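Long-range contacts in 6b protein (Agrobacterium vitis, PDB 3AQ2), which disturbs plant cell proliferation, probably acting as a toxin built on an ADP-ribosylation fold that interferes with the host's microRNA machinery: residues A[9-15]-A[197-202]; A[44-49]-A[185-189]. One frame throughout, in Å; residues are numbered along the deposited sequence.

Interaction 1. Residues A[9-15]-A[197-202]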
ATOM      1  N   TRP A   9      -0.437  16.234   5.101  1.00 15.40           N
ATOM      2  CA  TRP A   9       0.612  15.228   5.188  1.00 15.52           C
ATOM      3  C   TRP A   9       1.527  15.265   3.975  1.00 15.76           C
ATOM      4  O   TRP A   9       1.067  15.105   2.839  1.00 16.47           O
ATOM      5  CB  TRP A   9      -0.004  13.832   5.324  1.00 14.41           C
ATOM      6  CG  TRP A   9       1.030  12.746   5.329  1.00 13.95           C
ATOM      7  CD1 TRP A   9       1.294  11.856   4.325  1.00 14.35           C
ATOM      8  CD2 TRP A   9       1.932  12.432   6.395  1.00 14.67           C
ATOM      9  NE1 TRP A   9       2.319  11.015   4.699  1.00 12.96           N
ATOM     10  CE2 TRP A   9       2.725  11.342   5.965  1.00 12.89           C
ATOM     11  CE3 TRP A   9       2.151  12.968   7.671  1.00 17.17           C
ATOM     12  CZ2 TRP A   9       3.723  10.772   6.771  1.00 14.42           C
ATOM     13  CZ3 TRP A   9       3.142  12.405   8.477  1.00 16.41           C
ATOM     14  CH2 TRP A   9       3.914  11.308   8.020  1.00 15.53           C
ATOM     15  N   GLN A  10       2.818  15.465   4.229  1.00 17.01           N
ATOM     16  CA  GLN A  10       3.835  15.395   3.191  1.00 18.03           C
ATOM     17  C   GLN A  10       4.363  13.960   3.165  1.00 16.28           C
ATOM     18  O   GLN A  10       4.934  13.493   4.154  1.00 16.15           O
ATOM     19  CB  GLN A  10       4.960  16.400   3.484  1.00 19.34           C
ATOM     20  CG  GLN A  10       4.474  17.855   3.609  1.00 22.95           C
ATOM     21  CD  GLN A  10       5.572  18.862   3.969  1.00 24.58           C
ATOM     22  OE1 GLN A  10       6.764  18.534   3.993  1.00 31.29           O
ATOM     23  NE2 GLN A  10       5.164  20.098   4.243  1.00 31.20           N
ATOM     24  N   VAL A  11       4.140  13.254   2.056  1.00 14.66           N
ATOM     25  CA  VAL A  11       4.652  11.878   1.917  1.00 14.08           C
ATOM     26  C   VAL A  11       6.147  11.836   2.254  1.00 14.12           C
ATOM     27  O   VAL A  11       6.903  12.748   1.877  1.00 14.61           O
ATOM     28  CB  VAL A  11       4.386  11.302   0.499  1.00 13.80           C
ATOM     29  CG1 VAL A  11       5.259  11.996  -0.565  1.00 15.27           C
ATOM     30  CG2 VAL A  11       4.593   9.796   0.480  1.00 14.19           C
ATOM     31  N   ARG A  12       6.563  10.801   2.982  1.00 13.41           N
ATOM     32  CA  ARG A  12       7.981  10.655   3.311  1.00 13.69           C
ATOM     33  C   ARG A  12       8.644   9.940   2.141  1.00 13.14           C
ATOM     34  O   ARG A  12       8.372   8.760   1.888  1.00 12.29           O
ATOM     35  CB  ARG A  12       8.208   9.848   4.592  1.00 14.13           C
ATOM     36  CG  ARG A  12       7.772  10.445   5.947  1.00 18.26           C
ATOM     37  CD  ARG A  12       7.352  11.889   5.960  1.00 21.37           C
ATOM     38  NE  ARG A  12       7.148  12.331   7.343  1.00 21.67           N
ATOM     39  CZ  ARG A  12       6.364  13.346   7.702  1.00 23.66           C
ATOM     40  NH1 ARG A  12       5.690  14.041   6.788  1.00 23.44           N
ATOM     41  NH2 ARG A  12       6.244  13.658   8.990  1.00 24.24           N
ATOM     42  N   ASP A  13       9.500  10.661   1.419  1.00 13.20           N
ATOM     43  CA  ASP A  13      10.218  10.053   0.306  1.00 13.29           C
ATOM     44  C   ASP A  13      11.508   9.434   0.837  1.00 12.91           C
ATOM     45  O   ASP A  13      12.480  10.147   1.129  1.00 14.09           O
ATOM     46  CB  ASP A  13      10.504  11.090  -0.780  1.00 14.62           C
ATOM     47  CG  ASP A  13      11.156  10.493  -2.024  1.00 16.03           C
ATOM     48  OD1 ASP A  13      11.479   9.284  -2.047  1.00 14.64           O
ATOM     49  OD2 ASP A  13      11.358  11.265  -2.995  1.00 21.10           O
ATOM     50  N   LEU A  14      11.495   8.108   0.990  1.00 11.86           N
ATOM     51  CA  LEU A  14      12.608   7.392   1.604  1.00 11.39           C
ATOM     52  C   LEU A  14      13.472   6.675   0.560  1.00 12.06           C
ATOM     53  O   LEU A  14      14.262   5.791   0.908  1.00 11.92           O
ATOM     54  CB  LEU A  14      12.093   6.388   2.652  1.00 10.91           C
ATOM     55  CG  LEU A  14      11.195   7.004   3.729  1.00 11.73           C
ATOM     56  CD1 LEU A  14      10.686   5.930   4.701  1.00 12.53           C
ATOM     57  CD2 LEU A  14      11.920   8.132   4.466  1.00 12.83           C
ATOM     58  N   ARG A  15      13.344   7.072  -0.711  1.00 12.81           N
ATOM     59  CA  ARG A  15      14.075   6.388  -1.793  1.00 13.74           C
ATOM     60  C   ARG A  15      15.602   6.457  -1.684  1.00 14.66           C
ATOM     61  O   ARG A  15      16.289   5.631  -2.283  1.00 15.60           O
ATOM     62  CB  ARG A  15      13.626   6.883  -3.173  1.00 13.99           C
ATOM     63  CG  ARG A  15      12.250   6.395  -3.582  1.00 13.35           C
ATOM     64  CD  ARG A  15      11.846   6.984  -4.919  1.00 17.11           C
ATOM     65  NE  ARG A  15      11.553   8.410  -4.804  1.00 18.77           N
ATOM     66  CZ  ARG A  15      11.227   9.196  -5.829  1.00 23.14           C
ATOM     67  NH1 ARG A  15      11.163   8.697  -7.057  1.00 25.17           N
ATOM     68  NH2 ARG A  15      10.975  10.481  -5.626  1.00 22.78           N
ATOM     69  N   ILE A 197      -0.725   8.137   1.071  1.00 11.38           N
ATOM     70  CA  ILE A 197       0.500   7.351   1.101  1.00 10.36           C
ATOM     71  C   ILE A 197       1.339   7.840   2.272  1.00 10.95           C
ATOM     72  O   ILE A 197       1.584   9.039   2.395  1.00 11.58           O
ATOM     73  CB  ILE A 197       1.285   7.499  -0.238  1.00 10.29           C
ATOM     74  CG1 ILE A 197       0.389   7.154  -1.451  1.00 10.25           C
ATOM     75  CG2 ILE A 197       2.567   6.638  -0.214  1.00  9.69           C
ATOM     76  CD1 ILE A 197      -0.233   5.743  -1.423  1.00 10.09           C
ATOM     77  N   VAL A 198       1.757   6.924   3.146  1.00 10.42           N
ATOM     78  CA  VAL A 198       2.588   7.304   4.285  1.00 10.34           C
ATOM     79  C   VAL A 198       4.015   7.610   3.817  1.00 10.25           C
ATOM     80  O   VAL A 198       4.574   8.669   4.131  1.00 11.05           O
ATOM     81  CB  VAL A 198       2.598   6.220   5.376  1.00 10.19           C
ATOM     82  CG1 VAL A 198       3.528   6.634   6.532  1.00 10.78           C
ATOM     83  CG2 VAL A 198       1.173   5.969   5.873  1.00 11.73           C
ATOM     84  N   ALA A 199       4.581   6.681   3.058  1.00  9.89           N
ATOM     85  CA  ALA A 199       5.956   6.805   2.588  1.00 10.26           C
ATOM     86  C   ALA A 199       6.144   6.046   1.280  1.00 10.16           C
ATOM     87  O   ALA A 199       5.334   5.182   0.930  1.00  9.89           O
ATOM     88  CB  ALA A 199       6.924   6.271   3.646  1.00 10.96           C
ATOM     89  N   LEU A 200       7.219   6.368   0.565  1.00 10.63           N
ATOM     90  CA  LEU A 200       7.644   5.554  -0.580  1.00 10.34           C
ATOM     91  C   LEU A 200       9.136   5.266  -0.441  1.00 10.22           C
ATOM     92  O   LEU A 200       9.859   5.994   0.247  1.00 11.11           O
ATOM     93  CB  LEU A 200       7.335   6.234  -1.924  1.00 11.32           C
ATOM     94  CG  LEU A 200       8.124   7.490  -2.335  1.00 12.17           C
ATOM     95  CD1 LEU A 200       8.247   7.575  -3.854  1.00 15.35           C
ATOM     96  CD2 LEU A 200       7.475   8.777  -1.788  1.00 12.51           C
ATOM     97  N   GLY A 201       9.594   4.188  -1.070  1.00  9.22           N
ATOM     98  CA  GLY A 201      11.007   3.854  -0.959  1.00  9.27           C
ATOM     99  C   GLY A 201      11.411   2.819  -1.977  1.00  9.17           C
ATOM    100  O   GLY A 201      10.618   2.440  -2.849  1.00  9.10           O
ATOM    101  N   SER A 202      12.667   2.400  -1.862  1.00  9.98           N
ATOM    102  CA  SER A 202      13.258   1.387  -2.733  1.00 10.69           C
ATOM    103  C   SER A 202      13.351   0.031  -2.027  1.00 10.81           C
ATOM    104  O   SER A 202      13.477  -0.029  -0.798  1.00 11.49           O
ATOM    105  CB  SER A 202      14.657   1.841  -3.141  1.00 11.20           C
ATOM    106  OG  SER A 202      15.320   0.823  -3.877  1.00 12.70           O
TER
HETATM  107  O   HOH W   1      14.057   2.992   0.496  1.00 11.44           O
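Three backbone hydrogen bonds tie 9-15 to 197-202: R12 N to V198 O (3.1 Å), L200 N to R12 O (3.0 Å) and L14 N to L200 O (2.8 Å). R12 thus gives and receives across A199, as in any parallel ladder, and D13 pairs with L200. A water continues the seam, donating to L14 O (2.8 Å) and accepting from S202 N (2.8 Å). At the other end W9 NE1 reaches I197 O (3.1 Å) and V198 O (3.3 Å) through two weak hydrogen bonds. Within 9-15 itself, D13 forms an Asx turn, its OD1 accepting from R15 N (3.2 Å), and its carboxylate holds R15 in a salt bridge (NH2 to OD2, 2.8 Å).

The principle is that of a chain start added as an edge strand: 12-13 borders a mixed sheet in which 199-202 also bonds to antiparallel 133-137, where V198 and A199 face A136 in a classic beta bulge.

Packing differs on the two faces. L200 CD2 meets V11 CG2 (3.8 Å) and D13 CA (3.7 Å), while its CD1 lies over one face of the R15 guanidinium, 3.5 Å from R15 NE. L14 CD1 touches A199 CB (3.9 Å) on the face of R12, which helix 20-38 covers.

Interaction 2. Residues A[44-49]-A[185-189]; sequences FNRSVV and REFQL
Two irregular segments can be joined without any backbone pairing when one acidic side chain reads the polar groups of a turn, and 44-49 with 185-189 illustrates this. Their touching parts run 119° apart, and even the nearest alpha carbons, S47 CA and E186 CA, stay 7.4 Å from each other. Residues 45-47 are extended, with phi/psi of -103/128, -69/139 and -65/144; the chain then bends at V48 (-84/-16) and V49 (-85/-51). The second segment is extended throughout.

It enters at R185, which stays out of reach. E186 follows (-97/121) with its CA-to-CB bond toward 44-49 and chi1 and chi2 both t, so the side chain stretches across the gap. Its carboxylate grips two donors: S47 OG gives a short 2.5 Å hydrogen bond to E186 OE1, and V48 N gives one of 2.8 Å to E186 OE2. V49 CG2 lies 3.8 Å from E186 OE1. F187 (-158/166) sets its CA-to-CB bond sideways, and its ring makes no contact with 44-49. At Q188 (-76/139; chi1 m, chi2 t) the CA-to-CB bond again points toward 44-49: Q188 NE2 comes within 3.3 Å of N45 CG and 4.3 Å of F44 CE1, although this amide nitrogen bonds to the backbone oxygen of H194, and N45 ND2 bonds to D55. L189 then leaves the contact.

S47, with chi1 t, also accepts from V49 N through OG (2.9 Å). Its hydroxyl therefore serves both segments, and the motif is an ST turn bound by a bidentate glutamate, joining the loop between strands 41-43 and 58-60 to that before strand 192-194.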
ATOM      1  N   PHE A  44     -10.596  10.640   3.737  1.00 13.40           N
ATOM      2  CA  PHE A  44      -9.641  11.271   2.819  1.00 13.49           C
ATOM      3  C   PHE A  44     -10.191  11.662   1.464  1.00 14.12           C
ATOM      4  O   PHE A  44      -9.781  12.682   0.911  1.00 15.77           O
ATOM      5  CB  PHE A  44      -8.392  10.398   2.638  1.00 12.55           C
ATOM      6  CG  PHE A  44      -8.683   8.978   2.199  1.00 12.63           C
ATOM      7  CD1 PHE A  44      -8.689   8.640   0.839  1.00 12.23           C
ATOM      8  CD2 PHE A  44      -8.956   7.991   3.137  1.00 12.44           C
ATOM      9  CE1 PHE A  44      -8.953   7.329   0.423  1.00 12.23           C
ATOM     10  CE2 PHE A  44      -9.219   6.662   2.732  1.00 12.82           C
ATOM     11  CZ  PHE A  44      -9.226   6.343   1.370  1.00 12.77           C
ATOM     12  N   ASN A  45     -11.119  10.863   0.939  1.00 13.26           N
ATOM     13  CA  ASN A  45     -11.674  11.121  -0.382  1.00 13.37           C
ATOM     14  C   ASN A  45     -13.060  11.735  -0.318  1.00 13.92           C
ATOM     15  O   ASN A  45     -13.948  11.196   0.342  1.00 13.52           O
ATOM     16  CB  ASN A  45     -11.722   9.833  -1.216  1.00 12.73           C
ATOM     17  CG  ASN A  45     -12.009  10.110  -2.687  1.00 14.93           C
ATOM     18  OD1 ASN A  45     -11.217  10.768  -3.369  1.00 15.48           O
ATOM     19  ND2 ASN A  45     -13.147   9.617  -3.181  1.00 16.42           N
ATOM     20  N   ARG A  46     -13.239  12.850  -1.027  1.00 14.51           N
ATOM     21  CA  ARG A  46     -14.529  13.537  -1.089  1.00 15.78           C
ATOM     22  C   ARG A  46     -15.570  12.731  -1.865  1.00 15.71           C
ATOM     23  O   ARG A  46     -15.266  12.099  -2.880  1.00 14.86           O
ATOM     24  CB  ARG A  46     -14.369  14.928  -1.711  1.00 17.64           C
ATOM     25  CG  ARG A  46     -13.448  15.842  -0.919  1.00 20.63           C
ATOM     26  CD  ARG A  46     -14.067  16.244   0.425  1.00 25.76           C
ATOM     27  NE  ARG A  46     -13.066  16.791   1.342  1.00 28.73           N
ATOM     28  CZ  ARG A  46     -13.309  17.172   2.594  1.00 30.40           C
ATOM     29  NH1 ARG A  46     -14.532  17.074   3.101  1.00 30.77           N
ATOM     30  NH2 ARG A  46     -12.316  17.650   3.341  1.00 31.23           N
ATOM     31  N   SER A  47     -16.792  12.731  -1.351  1.00 15.58           N
ATOM     32  CA  SER A  47     -17.892  12.026  -1.987  1.00 15.54           C
ATOM     33  C   SER A  47     -18.212  12.649  -3.342  1.00 16.31           C
ATOM     34  O   SER A  47     -18.122  13.872  -3.507  1.00 17.08           O
ATOM     35  CB  SER A  47     -19.128  12.106  -1.092  1.00 16.12           C
ATOM     36  OG  SER A  47     -20.278  11.594  -1.729  1.00 14.82           O
ATOM     37  N   VAL A  48     -18.586  11.810  -4.302  1.00 16.30           N
ATOM     38  CA  VAL A  48     -19.080  12.291  -5.595  1.00 17.90           C
ATOM     39  C   VAL A  48     -20.575  12.623  -5.505  1.00 19.03           C
ATOM     40  O   VAL A  48     -21.114  13.319  -6.360  1.00 19.38           O
ATOM     41  CB  VAL A  48     -18.781  11.277  -6.733  1.00 17.72           C
ATOM     42  CG1 VAL A  48     -19.090  11.880  -8.066  1.00 21.58           C
ATOM     43  CG2 VAL A  48     -17.320  10.890  -6.706  1.00 19.46           C
ATOM     44  N   VAL A  49     -21.221  12.135  -4.449  1.00 20.10           N
ATOM     45  CA  VAL A  49     -22.640  12.402  -4.197  1.00 22.38           C
ATOM     46  C   VAL A  49     -22.815  13.737  -3.455  1.00 23.77           C
ATOM     47  O   VAL A  49     -23.609  14.586  -3.869  1.00 24.76           O
ATOM     48  CB  VAL A  49     -23.307  11.226  -3.438  1.00 22.01           C
ATOM     49  CG1 VAL A  49     -24.776  11.525  -3.137  1.00 24.23           C
ATOM     50  CG2 VAL A  49     -23.210   9.955  -4.261  1.00 22.65           C
ATOM     51  N   ARG A 185     -21.880   0.955   0.184  1.00 21.97           N
ATOM     52  CA  ARG A 185     -20.987   2.061   0.547  1.00 19.82           C
ATOM     53  C   ARG A 185     -20.464   2.777  -0.683  1.00 18.57           C
ATOM     54  O   ARG A 185     -20.362   2.181  -1.766  1.00 18.94           O
ATOM     55  CB  ARG A 185     -19.817   1.564   1.397  1.00 18.80           C
ATOM     56  CG  ARG A 185     -20.234   1.104   2.779  1.00 19.85           C
ATOM     57  CD  ARG A 185     -19.116   0.374   3.487  1.00 19.14           C
ATOM     58  NE  ARG A 185     -18.771  -0.874   2.816  1.00 19.85           N
ATOM     59  CZ  ARG A 185     -17.895  -1.761   3.282  1.00 20.19           C
ATOM     60  NH1 ARG A 185     -17.272  -1.542   4.435  1.00 20.15           N
ATOM     61  NH2 ARG A 185     -17.644  -2.869   2.601  1.00 21.40           N
ATOM     62  N   GLU A 186     -20.122   4.054  -0.509  1.00 17.03           N
ATOM     63  CA  GLU A 186     -19.525   4.834  -1.581  1.00 15.87           C
ATOM     64  C   GLU A 186     -18.020   4.853  -1.432  1.00 14.90           C
ATOM     65  O   GLU A 186     -17.499   5.306  -0.420  1.00 13.92           O
ATOM     66  CB  GLU A 186     -20.035   6.276  -1.599  1.00 16.31           C
ATOM     67  CG  GLU A 186     -19.540   7.008  -2.843  1.00 16.88           C
ATOM     68  CD  GLU A 186     -19.543   8.516  -2.716  1.00 19.09           C
ATOM     69  OE1 GLU A 186     -20.370   9.062  -1.956  1.00 18.85           O
ATOM     70  OE2 GLU A 186     -18.697   9.137  -3.397  1.00 19.60           O
ATOM     71  N   PHE A 187     -17.341   4.363  -2.457  1.00 14.32           N
ATOM     72  CA  PHE A 187     -15.889   4.398  -2.495  1.00 13.91           C
ATOM     73  C   PHE A 187     -15.396   4.302  -3.935  1.00 14.52           C
ATOM     74  O   PHE A 187     -16.156   3.957  -4.847  1.00 14.82           O
ATOM     75  CB  PHE A 187     -15.289   3.292  -1.602  1.00 14.02           C
ATOM     76  CG  PHE A 187     -15.759   1.903  -1.947  1.00 15.03           C
ATOM     77  CD1 PHE A 187     -15.174   1.195  -3.002  1.00 14.35           C
ATOM     78  CD2 PHE A 187     -16.764   1.292  -1.203  1.00 15.72           C
ATOM     79  CE1 PHE A 187     -15.603  -0.099  -3.324  1.00 14.60           C
ATOM     80  CE2 PHE A 187     -17.193  -0.005  -1.509  1.00 17.82           C
ATOM     81  CZ  PHE A 187     -16.615  -0.698  -2.570  1.00 15.96           C
ATOM     82  N   GLN A 188     -14.121   4.614  -4.135  1.00 14.18           N
ATOM     83  CA  GLN A 188     -13.551   4.661  -5.481  1.00 15.02           C
ATOM     84  C   GLN A 188     -13.283   3.283  -6.050  1.00 15.48           C
ATOM     85  O   GLN A 188     -12.794   2.403  -5.350  1.00 14.53           O
ATOM     86  CB  GLN A 188     -12.226   5.407  -5.458  1.00 14.49           C
ATOM     87  CG  GLN A 188     -12.330   6.847  -5.095  1.00 14.69           C
ATOM     88  CD  GLN A 188     -10.961   7.402  -4.841  1.00 13.39           C
ATOM     89  OE1 GLN A 188     -10.312   7.915  -5.753  1.00 13.76           O
ATOM     90  NE2 GLN A 188     -10.492   7.272  -3.600  1.00 14.27           N
ATOM     91  N   LEU A 189     -13.586   3.129  -7.335  1.00 16.25           N
ATOM     92  CA  LEU A 189     -13.238   1.936  -8.086  1.00 17.25           C
ATOM     93  C   LEU A 189     -12.575   2.374  -9.381  1.00 17.46           C
ATOM     94  O   LEU A 189     -13.243   2.835 -10.313  1.00 18.05           O
ATOM     95  CB  LEU A 189     -14.478   1.097  -8.389  1.00 18.28           C
ATOM     96  CG  LEU A 189     -14.999   0.155  -7.306  1.00 20.29           C
ATOM     97  CD1 LEU A 189     -16.372  -0.369  -7.718  1.00 22.83           C
ATOM     98  CD2 LEU A 189     -14.035  -0.998  -7.080  1.00 21.58           C
TER

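In the fold
In sequence, interaction 2 is nested within the long loop closed by interaction 1: the outer pair joins a segment near the start of the chain to one near its end, and the inner pair joins loops lying between them. In space their centres are 24 Å apart and their nearest atoms about 8 Å, so they do not touch. Interaction 1 is buried and interaction 2 partly buried; the centre of interaction 1 is about 11 Å from the centre of the chain, that of interaction 2 about 18 Å. The chain itself connects them, since strand 192-194 bridges 185-189 and 197-202, and helix 20-38, which packs on 9-15, leads through strand 41-43 to 44-49.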